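Local coordinates for protein YghZ aldo-keto reductase (Escherichia coli, PDB 3N6Q) that probably catalyses the NADPH-dependent reduction of aldehydes or ketones, as a TIM-barrel member of the aldo-keto reductase family, at residues V179-L182 with R183-K186. Numbering follows the deposited sequence.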
loop_
_atom_site.group_PDB
_atom_site.type_symbol
_atom_site.label_atom_id
_atom_site.label_comp_id
_atom_site.label_asym_id
_atom_site.label_seq_id
_atom_site.Cartn_x
_atom_site.Cartn_y
_atom_site.Cartn_z
ATOM N N VAL B 179 -10.828 -8.783 17.932
ATOM C CA VAL B 179 -10.731 -7.351 18.180
ATOM C C VAL B 179 -9.317 -6.966 18.473
ATOM O O VAL B 179 -8.813 -5.944 17.933
ATOM C CB VAL B 179 -11.627 -6.912 19.405
ATOM C CG1 VAL B 179 -11.261 -5.485 19.818
ATOM C CG2 VAL B 179 -13.080 -7.038 19.021
ATOM N N GLU B 180 -8.660 -7.746 19.348
ATOM C CA GLU B 180 -7.282 -7.416 19.737
ATOM C C GLU B 180 -6.354 -7.561 18.514
ATOM O O GLU B 180 -5.410 -6.750 18.330
ATOM C CB GLU B 180 -6.812 -8.356 20.878
ATOM C CG GLU B 180 -7.672 -8.119 22.163
ATOM C CD GLU B 180 -7.554 -9.207 23.268
ATOM O OE1 GLU B 180 -6.967 -10.296 23.040
ATOM O OE2 GLU B 180 -8.182 -9.015 24.349
ATOM N N LEU B 181 -6.572 -8.631 17.748
ATOM C CA LEU B 181 -5.710 -8.895 16.564
ATOM C C LEU B 181 -5.850 -7.791 15.524
ATOM O O LEU B 181 -4.846 -7.199 15.085
ATOM C CB LEU B 181 -5.984 -10.285 15.964
ATOM C CG LEU B 181 -5.473 -11.464 16.808
ATOM C CD1 LEU B 181 -5.985 -12.742 16.176
ATOM C CD2 LEU B 181 -3.902 -11.454 16.983
ATOM N N LEU B 182 -7.081 -7.381 15.241
ATOM C CA LEU B 182 -7.243 -6.319 14.278
ATOM C C LEU B 182 -6.705 -5.009 14.844
ATOM O O LEU B 182 -6.240 -4.159 14.092
ATOM C CB LEU B 182 -8.711 -6.184 13.895
ATOM C CG LEU B 182 -9.270 -7.343 13.076
ATOM C CD1 LEU B 182 -10.808 -7.286 13.146
ATOM C CD2 LEU B 182 -8.771 -7.233 11.608
ATOM N N ARG B 183 -6.811 -4.799 16.170
ATOM C CA ARG B 183 -6.243 -3.555 16.725
ATOM C C ARG B 183 -4.721 -3.462 16.509
ATOM O O ARG B 183 -4.163 -2.359 16.388
ATOM C CB ARG B 183 -6.561 -3.447 18.231
ATOM C CG ARG B 183 -5.845 -2.284 18.922
ATOM C CD ARG B 183 -6.263 -2.337 20.393
ATOM N NE ARG B 183 -7.708 -2.110 20.469
ATOM C CZ ARG B 183 -8.600 -2.886 21.083
ATOM N NH1 ARG B 183 -8.224 -3.992 21.754
ATOM N NH2 ARG B 183 -9.890 -2.529 21.013
ATOM N N GLU B 184 -4.035 -4.605 16.348
ATOM C CA GLU B 184 -2.589 -4.511 16.053
ATOM C C GLU B 184 -2.326 -3.864 14.700
ATOM O O GLU B 184 -1.201 -3.396 14.444
ATOM C CB GLU B 184 -1.902 -5.883 16.144
ATOM C CG GLU B 184 -2.022 -6.527 17.545
ATOM C CD GLU B 184 -1.548 -7.982 17.584
ATOM O OE1 GLU B 184 -1.052 -8.484 16.541
ATOM O OE2 GLU B 184 -1.692 -8.642 18.649
ATOM N N TRP B 185 -3.336 -3.925 13.807
ATOM C CA TRP B 185 -3.282 -3.302 12.474
ATOM C C TRP B 185 -3.959 -1.929 12.471
ATOM O O TRP B 185 -4.114 -1.294 11.416
ATOM C CB TRP B 185 -4.015 -4.218 11.493
ATOM C CG TRP B 185 -3.352 -5.560 11.256
ATOM C CD1 TRP B 185 -3.761 -6.783 11.706
ATOM C CD2 TRP B 185 -2.251 -5.799 10.380
ATOM N NE1 TRP B 185 -2.915 -7.761 11.235
ATOM C CE2 TRP B 185 -1.986 -7.170 10.406
ATOM C CE3 TRP B 185 -1.431 -4.958 9.634
ATOM C CZ2 TRP B 185 -0.964 -7.746 9.653
ATOM C CZ3 TRP B 185 -0.365 -5.524 8.920
ATOM C CH2 TRP B 185 -0.142 -6.897 8.945
ATOM N N LYS B 186 -4.301 -1.453 13.671
ATOM C CA LYS B 186 -5.065 -0.232 13.854
ATOM C C LYS B 186 -6.400 -0.243 13.105
ATOM O O LYS B 186 -6.823 0.785 12.543
ATOM C CB LYS B 186 -4.228 0.987 13.467
ATOM C CG LYS B 186 -2.959 1.151 14.382
ATOM C CD LYS B 186 -2.035 2.311 13.897
ATOM C CE LYS B 186 -2.672 3.639 14.220
ATOM N NZ LYS B 186 -3.015 3.727 15.670
HETATM O O HOH W 1 -2.590 -9.012 14.517
#
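Arg-183 N makes an alpha-helical bond to Val-179 O (2.9 Å) where helix 172-183 runs out. Glu-184 N then divides itself between Leu-181 O at 3.0 Å and a weak bond to Glu-180 O, and Trp-185 N turns to Leu-182 O. In the bonds from Glu-184 N to Leu-181 O and from Trp-185 N to Leu-182 O the donor sits about 60° out of the carbonyl plane, as alpha-type pairing gives way to 3-10-type (i+3 to i) bonds. A Schellman motif ends the helix: Lys-186, with positive phi (56°), is the C-prime residue, its N bonded to Arg-183 O while Ile-187 N returns to Leu-182 O.

Among the side chains, Arg-183 runs back along the helix. With CG opposite its own N (chi1 172°) and a bend at chi3, its guanidinium has Val-179 O over one face, and NH2 of Arg-183 meets CG1 of Val-179 at 3.5 Å. The Glu-180 carboxylate is too distant for a salt bridge, OE2 lying 5.7 Å from Arg-183 NH1, and is hydrogen-bonded to Gln-176. The Leu-181 and Glu-184 side chains run alongside each other in the same direction, CD2 of Leu-181 3.9 Å from OE2 of Glu-184.

One water donates to both Leu-181 O (2.9 Å) and Glu-184 OE1, tying the carboxylate to the helix end. Lys-186 of a second subunit forms a salt bridge with that OE1 and a cation-pi contact with this chain's Trp-185, whose indole packs on helix 146-158. This chain's Lys-186 likewise pairs with Glu-184 (salt bridge) and Trp-185 (cation-pi) of a third subunit. The C-terminal end of helix 172-183 thus doubles as a subunit interface, where the carboxylate probably helps offset the incoming lysine charge.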